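Local coordinates for ABC transporter, substrate-binding protein (Clostridium perfringens, PDB 4EDP) that probably captures a small solute outside the cell and delivers it to the membrane permease of an ABC transporter for import, at residues G133-P147 against I252-T266. Residues are numbered along the deposited sequence; the frame is centred on the assembly and turned at random.
Sequences GPAYTLNSIGIVVDP and INVIPESGTYLNFNT
Ile143 N meets Val254 O at 2.8 Å in an almost straight bond, 179° at the hydrogen, and Val254 N returns one to Ile143 O. Beside this pair, beta-branched Val145 packs on Ile252 and Val254, suited to extended chain. Gly142, with no side chain, leaves room for Asn253 OD1 and Ile255 CD1. On the other side of the link 255-261, which holds the Pro256-Gly259 turn, Asn139 and Asn263 form a hydrogen-bonded antiparallel pair, Asn139 N to Asn263 O at 2.9 Å. Their side chains join too: Asn263 OD1 takes an N-H of Asn139 ND2 at 3.1 Å, nearly in the plane of the donor amide, though the two amides are turned 52° apart. Asn263 CG lies between its own N and carbonyl carbon (chi1 64°), which swings OD1 over to Asn139. Next along, Phe264 CD1 lies 3.6 Å from Ala135 CB; this methyl and the Leu138 CB methylene pack obliquely on the ring. At the beta bulge, Tyr136 rests its ring against Asn265, CE1 to CB 3.4 Å, while Tyr91 meets that ring edge-to-face. One long strand thus pairs with 262-266 and then 252-254, antiparallel strands probably running between two lobes, as in the hinge of periplasmic-binding-protein folds.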
loop_
_atom_site.group_PDB
_atom_site.type_symbol
_atom_site.label_atom_id
_atom_site.label_comp_id
_atom_site.label_asym_id
_atom_site.label_seq_id
_atom_site.Cartn_x
_atom_site.Cartn_y
_atom_site.Cartn_z
ATOM N N GLY A 133 3.799 -6.162 13.424
ATOM C CA GLY A 133 4.766 -5.369 12.707
ATOM C C GLY A 133 4.297 -4.001 12.277
ATOM O O GLY A 133 3.198 -3.859 11.781
ATOM N N PRO A 134 5.151 -2.985 12.440
ATOM C CA PRO A 134 4.725 -1.638 12.057
ATOM C C PRO A 134 4.912 -1.336 10.577
ATOM O O PRO A 134 5.742 -1.976 9.899
ATOM C CB PRO A 134 5.686 -0.741 12.848
ATOM C CG PRO A 134 6.943 -1.538 12.936
ATOM C CD PRO A 134 6.509 -2.995 13.001
ATOM N N ALA A 135 4.138 -0.380 10.072
ATOM C CA ALA A 135 4.358 0.105 8.706
ATOM C C ALA A 135 5.694 0.825 8.686
ATOM O O ALA A 135 5.978 1.573 9.604
ATOM C CB ALA A 135 3.288 1.109 8.296
ATOM N N TYR A 136 6.493 0.623 7.636
ATOM C CA TYR A 136 7.752 1.361 7.466
ATOM C C TYR A 136 7.635 2.316 6.250
ATOM O O TYR A 136 8.515 3.162 6.022
ATOM C CB TYR A 136 8.973 0.421 7.279
ATOM C CG TYR A 136 8.913 -0.355 5.997
ATOM C CD1 TYR A 136 8.189 -1.538 5.916
ATOM C CD2 TYR A 136 9.507 0.132 4.836
ATOM C CE1 TYR A 136 8.081 -2.230 4.730
ATOM C CE2 TYR A 136 9.418 -0.566 3.644
ATOM C CZ TYR A 136 8.703 -1.740 3.597
ATOM O OH TYR A 136 8.586 -2.429 2.405
ATOM N N THR A 137 6.591 2.140 5.436
ATOM C CA THR A 137 6.340 2.998 4.295
ATOM C C THR A 137 4.848 2.961 4.017
ATOM O O THR A 137 4.121 2.077 4.524
ATOM C CB THR A 137 7.128 2.558 3.031
ATOM O OG1 THR A 137 7.070 3.576 2.030
ATOM C CG2 THR A 137 6.552 1.232 2.451
ATOM N N LEU A 138 4.393 3.905 3.203
ATOM C CA LEU A 138 2.990 4.003 2.824
ATOM C C LEU A 138 2.876 4.441 1.375
ATOM O O LEU A 138 3.840 4.930 0.789
ATOM C CB LEU A 138 2.251 4.994 3.743
ATOM C CG LEU A 138 2.673 6.473 3.699
ATOM C CD1 LEU A 138 2.106 7.215 2.472
ATOM C CD2 LEU A 138 2.199 7.201 4.966
ATOM N N ASN A 139 1.693 4.245 0.814
ATOM C CA ASN A 139 1.339 4.638 -0.541
ATOM C C ASN A 139 -0.110 5.142 -0.492
ATOM O O ASN A 139 -0.851 4.836 0.463
ATOM C CB ASN A 139 1.363 3.460 -1.507
ATOM C CG ASN A 139 2.699 2.756 -1.547
ATOM O OD1 ASN A 139 3.740 3.379 -1.763
ATOM N ND2 ASN A 139 2.671 1.446 -1.393
ATOM N N SER A 140 -0.522 5.875 -1.518
ATOM C CA SER A 140 -1.924 6.376 -1.583
ATOM C C SER A 140 -2.441 6.309 -3.002
ATOM O O SER A 140 -1.702 5.980 -3.932
ATOM C CB SER A 140 -2.067 7.809 -1.066
ATOM O OG SER A 140 -1.413 8.783 -1.888
ATOM N N ILE A 141 -3.722 6.622 -3.153
ATOM C CA ILE A 141 -4.366 6.670 -4.453
ATOM C C ILE A 141 -4.962 8.050 -4.678
ATOM O O ILE A 141 -4.995 8.882 -3.777
ATOM C CB ILE A 141 -5.470 5.604 -4.607
ATOM C CG1 ILE A 141 -6.477 5.691 -3.454
ATOM C CG2 ILE A 141 -4.836 4.179 -4.691
ATOM C CD1 ILE A 141 -7.636 4.739 -3.591
ATOM N N GLY A 142 -5.394 8.285 -5.903
ATOM C CA GLY A 142 -6.044 9.520 -6.276
ATOM C C GLY A 142 -6.814 9.226 -7.533
ATOM O O GLY A 142 -6.833 8.071 -8.018
ATOM N N ILE A 143 -7.492 10.249 -8.045
ATOM C CA ILE A 143 -8.189 10.115 -9.319
ATOM C C ILE A 143 -7.312 10.851 -10.345
ATOM O O ILE A 143 -7.176 12.084 -10.322
ATOM C CB ILE A 143 -9.585 10.747 -9.326
ATOM C CG1 ILE A 143 -10.448 10.188 -8.182
ATOM C CG2 ILE A 143 -10.248 10.487 -10.700
ATOM C CD1 ILE A 143 -11.817 10.877 -8.042
ATOM N N VAL A 144 -6.677 10.093 -11.221
ATOM C CA VAL A 144 -5.859 10.674 -12.274
ATOM C C VAL A 144 -6.840 11.054 -13.355
ATOM O O VAL A 144 -7.613 10.203 -13.824
ATOM C CB VAL A 144 -4.812 9.679 -12.783
ATOM C CG1 VAL A 144 -3.954 10.319 -13.934
ATOM C CG2 VAL A 144 -3.954 9.234 -11.616
ATOM N N VAL A 145 -6.826 12.329 -13.742
ATOM C CA VAL A 145 -7.782 12.870 -14.684
ATOM C C VAL A 145 -7.164 13.640 -15.829
ATOM O O VAL A 145 -6.194 14.372 -15.637
ATOM C CB VAL A 145 -8.735 13.887 -13.936
ATOM C CG1 VAL A 145 -9.736 14.542 -14.920
ATOM C CG2 VAL A 145 -9.477 13.213 -12.786
ATOM N N ASP A 146 -7.707 13.454 -17.034
ATOM C CA ASP A 146 -7.288 14.232 -18.216
ATOM C C ASP A 146 -8.277 15.404 -18.239
ATOM O O ASP A 146 -9.425 15.233 -18.626
ATOM C CB ASP A 146 -7.421 13.418 -19.504
ATOM C CG ASP A 146 -7.180 14.250 -20.749
ATOM O OD1 ASP A 146 -6.795 15.436 -20.631
ATOM O OD2 ASP A 146 -7.409 13.721 -21.862
ATOM N N PRO A 147 -7.839 16.591 -17.810
ATOM C CA PRO A 147 -8.756 17.717 -17.701
ATOM C C PRO A 147 -9.228 18.274 -19.041
ATOM O O PRO A 147 -10.253 18.953 -19.086
ATOM C CB PRO A 147 -7.934 18.751 -16.912
ATOM C CG PRO A 147 -6.526 18.448 -17.270
ATOM C CD PRO A 147 -6.456 16.964 -17.458
ATOM N N ILE A 252 -3.846 15.402 -14.266
ATOM C CA ILE A 252 -3.815 15.914 -12.901
ATOM C C ILE A 252 -4.215 14.797 -11.929
ATOM O O ILE A 252 -4.866 13.807 -12.310
ATOM C CB ILE A 252 -4.760 17.154 -12.738
ATOM C CG1 ILE A 252 -6.229 16.780 -12.936
ATOM C CG2 ILE A 252 -4.342 18.248 -13.726
ATOM C CD1 ILE A 252 -7.209 17.968 -12.725
ATOM N N ASN A 253 -3.815 14.965 -10.669
ATOM C CA ASN A 253 -4.097 14.013 -9.612
ATOM C C ASN A 253 -5.044 14.653 -8.615
ATOM O O ASN A 253 -4.645 15.500 -7.798
ATOM C CB ASN A 253 -2.788 13.635 -8.927
ATOM C CG ASN A 253 -2.937 12.514 -7.947
ATOM O OD1 ASN A 253 -3.744 11.602 -8.126
ATOM N ND2 ASN A 253 -2.106 12.547 -6.894
ATOM N N VAL A 254 -6.294 14.248 -8.697
ATOM C CA VAL A 254 -7.347 14.774 -7.841
ATOM C C VAL A 254 -7.452 13.935 -6.567
ATOM O O VAL A 254 -7.573 12.708 -6.634
ATOM C CB VAL A 254 -8.725 14.794 -8.594
ATOM C CG1 VAL A 254 -9.859 15.143 -7.657
ATOM C CG2 VAL A 254 -8.685 15.758 -9.796
ATOM N N ILE A 255 -7.378 14.601 -5.405
ATOM C CA ILE A 255 -7.544 13.934 -4.112
ATOM C C ILE A 255 -8.861 14.450 -3.546
ATOM O O ILE A 255 -8.980 15.640 -3.258
ATOM C CB ILE A 255 -6.402 14.257 -3.135
ATOM C CG1 ILE A 255 -5.047 13.860 -3.728
ATOM C CG2 ILE A 255 -6.629 13.571 -1.756
ATOM C CD1 ILE A 255 -4.924 12.402 -4.105
ATOM N N PRO A 256 -9.872 13.578 -3.411
ATOM C CA PRO A 256 -11.123 14.087 -2.880
ATOM C C PRO A 256 -10.976 14.692 -1.488
ATOM O O PRO A 256 -10.148 14.260 -0.707
ATOM C CB PRO A 256 -12.018 12.841 -2.842
ATOM C CG PRO A 256 -11.535 12.017 -3.991
ATOM C CD PRO A 256 -10.022 12.208 -3.929
ATOM N N GLU A 257 -11.805 15.679 -1.193
ATOM C CA GLU A 257 -11.798 16.319 0.114
ATOM C C GLU A 257 -12.133 15.354 1.244
ATOM O O GLU A 257 -11.723 15.549 2.396
ATOM C CB GLU A 257 -12.783 17.492 0.125
ATOM C CG GLU A 257 -12.266 18.689 -0.639
ATOM C CD GLU A 257 -13.005 19.973 -0.308
ATOM O OE1 GLU A 257 -14.097 19.892 0.304
ATOM O OE2 GLU A 257 -12.484 21.067 -0.648
ATOM N N SER A 258 -12.859 14.298 0.915
ATOM C CA SER A 258 -13.278 13.318 1.915
ATOM C C SER A 258 -12.090 12.487 2.393
ATOM O O SER A 258 -12.139 11.879 3.469
ATOM C CB SER A 258 -14.400 12.437 1.354
ATOM O OG SER A 258 -13.933 11.636 0.288
ATOM N N GLY A 259 -11.033 12.431 1.579
ATOM C CA GLY A 259 -9.820 11.731 1.945
ATOM C C GLY A 259 -9.454 10.607 0.999
ATOM O O GLY A 259 -10.331 9.947 0.450
ATOM N N THR A 260 -8.159 10.461 0.765
ATOM C CA THR A 260 -7.610 9.357 -0.007
ATOM C C THR A 260 -7.544 8.124 0.907
ATOM O O THR A 260 -7.947 8.176 2.086
ATOM C CB THR A 260 -6.152 9.647 -0.482
ATOM O OG1 THR A 260 -5.701 8.589 -1.351
ATOM C CG2 THR A 260 -5.227 9.729 0.679
ATOM N N TYR A 261 -7.139 6.994 0.325
ATOM C CA TYR A 261 -6.944 5.741 1.042
ATOM C C TYR A 261 -5.470 5.376 0.983
ATOM O O TYR A 261 -4.829 5.479 -0.067
ATOM C CB TYR A 261 -7.764 4.597 0.428
ATOM C CG TYR A 261 -9.230 4.687 0.755
ATOM C CD1 TYR A 261 -10.059 5.565 0.076
ATOM C CD2 TYR A 261 -9.787 3.882 1.741
ATOM C CE1 TYR A 261 -11.407 5.660 0.387
ATOM C CE2 TYR A 261 -11.138 3.967 2.060
ATOM C CZ TYR A 261 -11.936 4.847 1.378
ATOM O OH TYR A 261 -13.269 4.950 1.670
ATOM N N LEU A 262 -4.921 4.998 2.134
ATOM C CA LEU A 262 -3.539 4.592 2.209
ATOM C C LEU A 262 -3.405 3.085 2.253
ATOM O O LEU A 262 -4.351 2.371 2.613
ATOM C CB LEU A 262 -2.906 5.101 3.511
ATOM C CG LEU A 262 -3.023 6.589 3.815
ATOM C CD1 LEU A 262 -2.348 6.918 5.161
ATOM C CD2 LEU A 262 -2.457 7.400 2.668
ATOM N N ASN A 263 -2.237 2.607 1.844
ATOM C CA ASN A 263 -1.865 1.204 2.034
ATOM C C ASN A 263 -0.428 1.247 2.586
ATOM O O ASN A 263 0.299 2.220 2.353
ATOM C CB ASN A 263 -2.032 0.321 0.807
ATOM C CG ASN A 263 -1.150 0.709 -0.333
ATOM O OD1 ASN A 263 0.019 0.303 -0.406
ATOM N ND2 ASN A 263 -1.724 1.436 -1.289
ATOM N N PHE A 264 -0.066 0.229 3.353
ATOM C CA PHE A 264 1.248 0.157 3.998
ATOM C C PHE A 264 1.983 -1.139 3.701
ATOM O O PHE A 264 1.359 -2.150 3.384
ATOM C CB PHE A 264 1.056 0.151 5.533
ATOM C CG PHE A 264 0.264 1.331 6.078
ATOM C CD1 PHE A 264 0.816 2.594 6.114
ATOM C CD2 PHE A 264 -1.008 1.162 6.571
ATOM C CE1 PHE A 264 0.105 3.685 6.601
ATOM C CE2 PHE A 264 -1.717 2.252 7.065
ATOM C CZ PHE A 264 -1.164 3.511 7.063
ATOM N N ASN A 265 3.311 -1.099 3.830
ATOM C CA ASN A 265 4.132 -2.294 3.827
ATOM C C ASN A 265 4.663 -2.296 5.259
ATOM O O ASN A 265 4.980 -1.242 5.810
ATOM C CB ASN A 265 5.274 -2.262 2.813
ATOM C CG ASN A 265 4.772 -2.261 1.381
ATOM O OD1 ASN A 265 3.656 -2.718 1.101
ATOM N ND2 ASN A 265 5.598 -1.783 0.472
ATOM N N THR A 266 4.771 -3.472 5.863
ATOM C CA THR A 266 5.196 -3.579 7.240
ATOM C C THR A 266 6.356 -4.541 7.425
ATOM O O THR A 266 6.673 -5.316 6.531
ATOM C CB THR A 266 4.031 -4.114 8.115
ATOM O OG1 THR A 266 3.745 -5.476 7.779
ATOM C CG2 THR A 266 2.764 -3.257 7.963
HETATM O O HOH W 1 2.198 -6.024 10.115
HETATM O O HOH W 2 -1.780 9.941 -4.953
#